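Local coordinates for protein Rubredoxin\:oxygen oxidoreductase (Desulfovibrio gigas, PDB 1E5D) that reduces dioxygen to water in a four-electron reaction, using a diiron centre in a metallo-beta-lactamase domain and FMN in a flavodoxin domain, at residues D179-H184 with H226-R231; H184-A189 with A233-F238. One frame throughout, in Å; residues are numbered along the deposited sequence.

Interaction 1: D179-H184 with H226-R231; sequences DQIPVH and HGVIFR. With FEO (mu-oxo-diiron), chain D.
Asp179 turns its carboxylate to Arg231 by placing CG between its own backbone N and carbonyl carbon (chi1 59°). Arg231 sends CG opposite its backbone N, and its chain then bends at chi2 and chi3. The two groups meet at the surface of the metallo-beta-lactamase fold. Here a turn leading into helix 183-198 lies against the loop that runs from an iron ligand into edge strand 230-231. Arg231 NH1 donates to Asp179 OD2 at 2.6 Å in a salt bridge. The bond is bent, 142° at the hydrogen. It uses the syn lone pair, so NH1 also lies 2.7 Å from Asp179 OD1. The carboxylate and guanidinium planes are 30° apart. Phe177 adds a cation-pi contact to Arg231, and its N binds Gln180 OE1. Gln180 CG lies 4.1 Å from Arg231 NH1. Further in, Ile181 CG2 touches Val228 CG1 loosely at 4.4 Å. The far end of the loop belongs to the active site, with Thr34 O holding His226 ND1. Asp83 and Asp165 also bind the diiron centre, where His226 NE2 binds FE1 at 2.0 Å. A water lies 2.4 Å from FE1.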
ATOM      1  N   ASP A 179      -9.214  31.944  14.813  1.00 29.72           N
ATOM      2  CA  ASP A 179     -10.537  32.418  15.197  1.00 24.56           C
ATOM      3  C   ASP A 179     -11.440  32.654  13.996  1.00 19.41           C
ATOM      4  O   ASP A 179     -12.599  33.017  14.159  1.00 38.96           O
ATOM      5  CB  ASP A 179     -10.435  33.730  15.982  1.00 28.03           C
ATOM      6  CG  ASP A 179      -9.759  34.828  15.185  1.00 36.18           C
ATOM      7  OD1 ASP A 179     -10.445  35.563  14.439  1.00 66.06           O
ATOM      8  OD2 ASP A 179      -8.528  34.964  15.304  1.00 37.70           O
ATOM      9  N   GLN A 180     -10.919  32.483  12.785  1.00 21.96           N
ATOM     10  CA  GLN A 180     -11.736  32.748  11.606  1.00 22.97           C
ATOM     11  C   GLN A 180     -12.254  31.458  10.990  1.00 22.86           C
ATOM     12  O   GLN A 180     -12.970  31.507   9.993  1.00 36.98           O
ATOM     13  CB  GLN A 180     -10.943  33.509  10.549  1.00 22.69           C
ATOM     14  CG  GLN A 180     -10.294  34.787  11.041  1.00 27.01           C
ATOM     15  CD  GLN A 180      -9.367  35.352   9.978  1.00 33.87           C
ATOM     16  OE1 GLN A 180      -8.417  34.687   9.562  1.00 46.90           O
ATOM     17  NE2 GLN A 180      -9.653  36.573   9.551  1.00 48.46           N
ATOM     18  N   ILE A 181     -11.863  30.339  11.587  1.00 24.67           N
ATOM     19  CA  ILE A 181     -12.346  29.047  11.114  1.00 24.52           C
ATOM     20  C   ILE A 181     -13.025  28.312  12.271  1.00 20.53           C
ATOM     21  O   ILE A 181     -12.620  28.430  13.423  1.00 38.02           O
ATOM     22  CB  ILE A 181     -11.266  28.139  10.513  1.00 26.37           C
ATOM     23  CG1 ILE A 181     -10.489  27.296  11.527  1.00 26.24           C
ATOM     24  CG2 ILE A 181     -10.265  28.908   9.659  1.00 30.78           C
ATOM     25  CD1 ILE A 181      -9.932  26.041  10.888  1.00 37.28           C
ATOM     26  N   PRO A 182     -14.048  27.559  11.906  1.00 19.27           N
ATOM     27  CA  PRO A 182     -14.817  26.783  12.871  1.00 16.33           C
ATOM     28  C   PRO A 182     -13.910  25.815  13.623  1.00 21.62           C
ATOM     29  O   PRO A 182     -13.026  25.192  13.032  1.00 30.08           O
ATOM     30  CB  PRO A 182     -15.790  25.994  11.996  1.00 23.88           C
ATOM     31  CG  PRO A 182     -15.840  26.693  10.688  1.00 26.85           C
ATOM     32  CD  PRO A 182     -14.521  27.387  10.523  1.00 26.10           C
ATOM     33  N   VAL A 183     -14.148  25.705  14.925  1.00 25.63           N
ATOM     34  CA  VAL A 183     -13.316  24.856  15.759  1.00 30.25           C
ATOM     35  C   VAL A 183     -13.256  23.422  15.252  1.00 28.08           C
ATOM     36  O   VAL A 183     -12.174  22.840  15.195  1.00 32.15           O
ATOM     37  CB  VAL A 183     -13.829  24.807  17.214  1.00 32.87           C
ATOM     38  CG1 VAL A 183     -12.680  25.112  18.157  1.00 27.65           C
ATOM     39  CG2 VAL A 183     -14.991  25.765  17.382  1.00 45.68           C
ATOM     40  N   HIS A 184     -14.423  22.873  14.917  1.00 21.59           N
ATOM     41  CA  HIS A 184     -14.434  21.468  14.506  1.00 28.03           C
ATOM     42  C   HIS A 184     -13.518  21.270  13.308  1.00 20.23           C
ATOM     43  O   HIS A 184     -12.787  20.288  13.185  1.00 26.13           O
ATOM     44  CB  HIS A 184     -15.854  20.994  14.204  1.00 29.91           C
ATOM     45  CG  HIS A 184     -16.556  21.825  13.179  1.00 42.66           C
ATOM     46  ND1 HIS A 184     -17.345  22.905  13.519  1.00 46.96           N
ATOM     47  CD2 HIS A 184     -16.588  21.740  11.828  1.00 46.61           C
ATOM     48  CE1 HIS A 184     -17.832  23.440  12.412  1.00 49.51           C
ATOM     49  NE2 HIS A 184     -17.390  22.755  11.368  1.00 47.96           N
ATOM     50  N   HIS A 226       2.619  25.530   9.061  1.00 10.01           N
ATOM     51  CA  HIS A 226       1.504  25.145   8.225  1.00 10.90           C
ATOM     52  C   HIS A 226       0.159  25.502   8.838  1.00 13.15           C
ATOM     53  O   HIS A 226      -0.108  25.210  10.005  1.00 17.40           O
ATOM     54  CB  HIS A 226       1.496  23.622   7.974  1.00  4.83           C
ATOM     55  CG  HIS A 226       2.840  23.086   7.589  1.00  8.92           C
ATOM     56  ND1 HIS A 226       3.494  23.468   6.439  1.00  8.79           N
ATOM     57  CD2 HIS A 226       3.658  22.208   8.204  1.00 10.79           C
ATOM     58  CE1 HIS A 226       4.651  22.839   6.369  1.00  9.61           C
ATOM     59  NE2 HIS A 226       4.782  22.065   7.428  1.00  8.04           N
ATOM     60  N   GLY A 227      -0.710  26.104   8.027  1.00 15.11           N
ATOM     61  CA  GLY A 227      -2.067  26.339   8.493  1.00 17.91           C
ATOM     62  C   GLY A 227      -2.214  27.708   9.127  1.00 19.71           C
ATOM     63  O   GLY A 227      -1.382  28.596   8.920  1.00 23.22           O
ATOM     64  N   VAL A 228      -3.288  27.863   9.900  1.00 15.30           N
ATOM     65  CA  VAL A 228      -3.625  29.175  10.439  1.00 19.07           C
ATOM     66  C   VAL A 228      -2.836  29.492  11.701  1.00 24.47           C
ATOM     67  O   VAL A 228      -2.290  28.625  12.372  1.00 26.13           O
ATOM     68  CB  VAL A 228      -5.130  29.296  10.743  1.00 18.42           C
ATOM     69  CG1 VAL A 228      -5.925  29.160   9.455  1.00 20.69           C
ATOM     70  CG2 VAL A 228      -5.544  28.249  11.760  1.00  4.24           C
ATOM     71  N   ILE A 229      -2.798  30.788  11.988  1.00 22.88           N
ATOM     72  CA  ILE A 229      -2.151  31.275  13.198  1.00 18.92           C
ATOM     73  C   ILE A 229      -3.109  31.241  14.378  1.00 17.19           C
ATOM     74  O   ILE A 229      -4.281  31.600  14.225  1.00 18.95           O
ATOM     75  CB  ILE A 229      -1.642  32.710  12.979  1.00 20.79           C
ATOM     76  CG1 ILE A 229      -0.407  32.762  12.073  1.00 22.79           C
ATOM     77  CG2 ILE A 229      -1.388  33.400  14.307  1.00 17.33           C
ATOM     78  CD1 ILE A 229      -0.330  34.031  11.249  1.00 41.03           C
ATOM     79  N   PHE A 230      -2.633  30.813  15.541  1.00 20.08           N
ATOM     80  CA  PHE A 230      -3.476  30.831  16.737  1.00 22.04           C
ATOM     81  C   PHE A 230      -3.456  32.224  17.353  1.00 22.06           C
ATOM     82  O   PHE A 230      -2.430  32.653  17.887  1.00 23.78           O
ATOM     83  CB  PHE A 230      -3.018  29.774  17.746  1.00 17.54           C
ATOM     84  CG  PHE A 230      -3.300  28.360  17.248  1.00 15.09           C
ATOM     85  CD1 PHE A 230      -4.544  27.787  17.442  1.00 16.18           C
ATOM     86  CD2 PHE A 230      -2.317  27.642  16.590  1.00 11.18           C
ATOM     87  CE1 PHE A 230      -4.813  26.513  16.977  1.00 18.22           C
ATOM     88  CE2 PHE A 230      -2.583  26.369  16.120  1.00 11.32           C
ATOM     89  CZ  PHE A 230      -3.831  25.807  16.309  1.00 11.03           C
ATOM     90  N   ARG A 231      -4.591  32.905  17.251  1.00 16.23           N
ATOM     91  CA  ARG A 231      -4.677  34.301  17.682  1.00 22.55           C
ATOM     92  C   ARG A 231      -5.532  34.458  18.927  1.00 25.30           C
ATOM     93  O   ARG A 231      -6.740  34.242  18.917  1.00 32.93           O
ATOM     94  CB  ARG A 231      -5.234  35.135  16.537  1.00 26.96           C
ATOM     95  CG  ARG A 231      -5.385  36.628  16.776  1.00 21.49           C
ATOM     96  CD  ARG A 231      -6.649  37.098  16.083  1.00 28.24           C
ATOM     97  NE  ARG A 231      -6.430  37.840  14.853  1.00 29.07           N
ATOM     98  CZ  ARG A 231      -7.267  37.848  13.824  1.00 26.88           C
ATOM     99  NH1 ARG A 231      -8.391  37.146  13.863  1.00 17.88           N
ATOM    100  NH2 ARG A 231      -7.000  38.556  12.736  1.00 48.01           N
TER
HETATM  101 FE1  FEO D 404       6.573  21.213   7.810  1.00 11.81          FE
HETATM  102 FE2  FEO D 404       8.473  18.852   9.263  1.00 15.50          FE
HETATM  103  O   FEO D 404       8.127  20.420   7.680  1.00 24.07           O
HETATM  104  O   HOH W   1       7.772  23.322   7.656  1.00 23.72           O

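Interaction 2: H184-A189 with A233-F238; sequences HTLERA and ADQCTF
Phe238 meets Glu187 and Leu186 where helices 183-198 and 233-248 face each other. The ring tip, Phe238 CZ, lies 3.9 Å from Glu187 CG. Glu187 CB is also near it, at 4.1 Å. The contact is thus with the methylene part of the glutamate. The two side chains cross at about a right angle, and the carboxylate plane stands 84° from the ring plane. On the Leu186 side, CD2 comes obliquely to Phe238 CE2 at 4.2 Å. The same methyl group lies 4.4 Å from Gln235 NE2. No hydrogen bond links the two segments.

Phe238 can span the gap because CG points opposite its backbone N (chi1 177°), which carries the ring out from its helix. The segment axes approach to 12.9 Å and cross at -36°, so long side chains do the bridging.

The next shell fixes the polar ends. Glu187 bends at chi2, and its OE2 forms a salt bridge with Arg191 and a hydrogen bond with Tyr246 OH. Gln235 NE2 is held by Ser178 OG. Away from the contact, inside helix 233-248, Thr237 OG1 donates to Ala233 O at 2.9 Å. Phe230 of strand 230-231 touches both Leu186 and Cys236. Two neighbouring helices packed over the edge of a mixed sheet fit the layered alpha-beta/beta-alpha architecture of the metallo-beta-lactamase fold.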
ATOM      1  N   HIS A 184     -14.423  22.873  14.917  1.00 21.59           N
ATOM      2  CA  HIS A 184     -14.434  21.468  14.506  1.00 28.03           C
ATOM      3  C   HIS A 184     -13.518  21.270  13.308  1.00 20.23           C
ATOM      4  O   HIS A 184     -12.787  20.288  13.185  1.00 26.13           O
ATOM      5  CB  HIS A 184     -15.854  20.994  14.204  1.00 29.91           C
ATOM      6  CG  HIS A 184     -16.556  21.825  13.179  1.00 42.66           C
ATOM      7  ND1 HIS A 184     -17.345  22.905  13.519  1.00 46.96           N
ATOM      8  CD2 HIS A 184     -16.588  21.740  11.828  1.00 46.61           C
ATOM      9  CE1 HIS A 184     -17.832  23.440  12.412  1.00 49.51           C
ATOM     10  NE2 HIS A 184     -17.390  22.755  11.368  1.00 47.96           N
ATOM     11  N   THR A 185     -13.553  22.248  12.398  1.00 12.79           N
ATOM     12  CA  THR A 185     -12.635  22.128  11.264  1.00 19.78           C
ATOM     13  C   THR A 185     -11.193  22.209  11.757  1.00 14.83           C
ATOM     14  O   THR A 185     -10.342  21.374  11.461  1.00 24.79           O
ATOM     15  CB  THR A 185     -12.884  23.212  10.205  1.00 26.72           C
ATOM     16  OG1 THR A 185     -14.239  23.126   9.741  1.00 38.08           O
ATOM     17  CG2 THR A 185     -11.989  22.984   8.996  1.00 11.51           C
ATOM     18  N   LEU A 186     -10.952  23.256  12.536  1.00 14.01           N
ATOM     19  CA  LEU A 186      -9.614  23.502  13.049  1.00 14.12           C
ATOM     20  C   LEU A 186      -9.103  22.315  13.851  1.00 15.04           C
ATOM     21  O   LEU A 186      -7.942  21.930  13.719  1.00 19.24           O
ATOM     22  CB  LEU A 186      -9.601  24.767  13.912  1.00 14.97           C
ATOM     23  CG  LEU A 186      -8.297  25.042  14.663  1.00 18.76           C
ATOM     24  CD1 LEU A 186      -7.139  25.082  13.675  1.00 18.40           C
ATOM     25  CD2 LEU A 186      -8.404  26.322  15.468  1.00 16.47           C
ATOM     26  N   GLU A 187      -9.978  21.759  14.687  1.00 14.23           N
ATOM     27  CA  GLU A 187      -9.556  20.685  15.579  1.00 17.17           C
ATOM     28  C   GLU A 187      -9.247  19.404  14.809  1.00 17.23           C
ATOM     29  O   GLU A 187      -8.236  18.748  15.073  1.00 19.96           O
ATOM     30  CB  GLU A 187     -10.617  20.405  16.644  1.00 19.68           C
ATOM     31  CG  GLU A 187     -10.064  19.714  17.889  1.00 26.00           C
ATOM     32  CD  GLU A 187     -10.068  18.201  17.753  1.00 25.41           C
ATOM     33  OE1 GLU A 187     -11.030  17.713  17.115  1.00 31.27           O
ATOM     34  OE2 GLU A 187      -9.124  17.541  18.230  1.00 25.82           O
ATOM     35  N   ARG A 188     -10.138  19.038  13.898  1.00 10.39           N
ATOM     36  CA  ARG A 188      -9.944  17.803  13.138  1.00 14.65           C
ATOM     37  C   ARG A 188      -8.611  17.848  12.412  1.00 12.25           C
ATOM     38  O   ARG A 188      -7.853  16.883  12.368  1.00 18.97           O
ATOM     39  CB  ARG A 188     -11.108  17.610  12.173  1.00 14.12           C
ATOM     40  CG  ARG A 188     -10.972  16.428  11.233  1.00 31.34           C
ATOM     41  CD  ARG A 188     -10.672  15.125  11.956  1.00 42.16           C
ATOM     42  NE  ARG A 188     -10.077  14.129  11.073  1.00 52.65           N
ATOM     43  CZ  ARG A 188     -10.488  12.886  10.880  1.00 56.49           C
ATOM     44  NH1 ARG A 188     -11.549  12.419  11.523  1.00 53.27           N
ATOM     45  NH2 ARG A 188      -9.835  12.096  10.037  1.00 65.98           N
ATOM     46  N   ALA A 189      -8.291  19.003  11.833  1.00 11.70           N
ATOM     47  CA  ALA A 189      -7.035  19.127  11.093  1.00 14.26           C
ATOM     48  C   ALA A 189      -5.827  19.093  12.018  1.00 14.03           C
ATOM     49  O   ALA A 189      -4.736  18.635  11.670  1.00 25.66           O
ATOM     50  CB  ALA A 189      -7.043  20.409  10.274  1.00  0.72           C
ATOM     51  N   ALA A 233      -4.979  34.320  23.542  1.00 29.32           N
ATOM     52  CA  ALA A 233      -4.533  33.380  24.562  1.00 27.59           C
ATOM     53  C   ALA A 233      -5.492  32.206  24.677  1.00 25.93           C
ATOM     54  O   ALA A 233      -5.080  31.074  24.943  1.00 25.88           O
ATOM     55  CB  ALA A 233      -4.379  34.085  25.900  1.00 24.47           C
ATOM     56  N   ASP A 234      -6.796  32.452  24.469  1.00 17.85           N
ATOM     57  CA  ASP A 234      -7.700  31.302  24.604  1.00 18.72           C
ATOM     58  C   ASP A 234      -7.360  30.272  23.531  1.00 21.11           C
ATOM     59  O   ASP A 234      -7.191  29.092  23.809  1.00 22.29           O
ATOM     60  CB  ASP A 234      -9.156  31.734  24.548  1.00 26.30           C
ATOM     61  CG  ASP A 234      -9.537  32.412  23.250  1.00 37.56           C
ATOM     62  OD1 ASP A 234      -8.725  33.247  22.799  1.00 44.89           O
ATOM     63  OD2 ASP A 234     -10.604  32.094  22.690  1.00 56.46           O
ATOM     64  N   GLN A 235      -7.235  30.760  22.303  1.00 20.53           N
ATOM     65  CA  GLN A 235      -6.870  29.938  21.163  1.00 17.27           C
ATOM     66  C   GLN A 235      -5.552  29.228  21.418  1.00 18.03           C
ATOM     67  O   GLN A 235      -5.389  28.025  21.225  1.00 28.61           O
ATOM     68  CB  GLN A 235      -6.797  30.824  19.919  1.00 19.96           C
ATOM     69  CG  GLN A 235      -8.149  31.431  19.557  1.00 24.38           C
ATOM     70  CD  GLN A 235      -9.059  30.393  18.925  1.00 28.91           C
ATOM     71  OE1 GLN A 235      -9.985  29.896  19.560  1.00 46.11           O
ATOM     72  NE2 GLN A 235      -8.781  30.063  17.670  1.00 26.30           N
ATOM     73  N   CYS A 236      -4.577  30.003  21.888  1.00 16.10           N
ATOM     74  CA  CYS A 236      -3.286  29.370  22.155  1.00 18.19           C
ATOM     75  C   CYS A 236      -3.406  28.324  23.245  1.00 25.43           C
ATOM     76  O   CYS A 236      -2.659  27.345  23.276  1.00 32.79           O
ATOM     77  CB  CYS A 236      -2.275  30.465  22.512  1.00  9.83           C
ATOM     78  SG  CYS A 236      -1.970  31.541  21.080  1.00 24.60           S
ATOM     79  N   THR A 237      -4.362  28.524  24.154  1.00 29.48           N
ATOM     80  CA  THR A 237      -4.497  27.566  25.255  1.00 28.95           C
ATOM     81  C   THR A 237      -5.184  26.311  24.736  1.00 23.39           C
ATOM     82  O   THR A 237      -4.829  25.195  25.110  1.00 28.91           O
ATOM     83  CB  THR A 237      -5.249  28.165  26.450  1.00 37.00           C
ATOM     84  OG1 THR A 237      -4.433  29.182  27.061  1.00 33.44           O
ATOM     85  CG2 THR A 237      -5.495  27.114  27.525  1.00 26.79           C
ATOM     86  N   PHE A 238      -6.150  26.539  23.859  1.00 19.29           N
ATOM     87  CA  PHE A 238      -6.786  25.456  23.118  1.00 20.86           C
ATOM     88  C   PHE A 238      -5.728  24.573  22.457  1.00 25.91           C
ATOM     89  O   PHE A 238      -5.708  23.361  22.690  1.00 32.25           O
ATOM     90  CB  PHE A 238      -7.737  26.036  22.083  1.00 22.47           C
ATOM     91  CG  PHE A 238      -8.429  25.030  21.187  1.00 28.85           C
ATOM     92  CD1 PHE A 238      -9.412  24.191  21.681  1.00 30.77           C
ATOM     93  CD2 PHE A 238      -8.088  24.938  19.849  1.00 28.15           C
ATOM     94  CE1 PHE A 238     -10.050  23.281  20.851  1.00 32.11           C
ATOM     95  CE2 PHE A 238      -8.722  24.035  19.016  1.00 30.45           C
ATOM     96  CZ  PHE A 238      -9.708  23.203  19.513  1.00 29.68           C
TER

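In the fold
Both contacts lie on the same side of the chain's centre, with their own centres about 6 Å apart. They share helix 183-198 and His184. Strand 230-231 of interaction 1 leads into helix 233-248 of interaction 2. Their chemistry differs. Interaction 1 is mainly a surface contact held by charge, with a small apolar patch further in. Interaction 2 is partly buried and joins two helices by van der Waals contact, with no hydrogen bond across it. They also touch directly: Ile181 CD1 packs on Leu186 CB at 3.3 Å, and Val183 CG1 on Phe238 CZ at 3.8 Å. Only interaction 1 includes a metal ligand, at the end remote from its salt bridge.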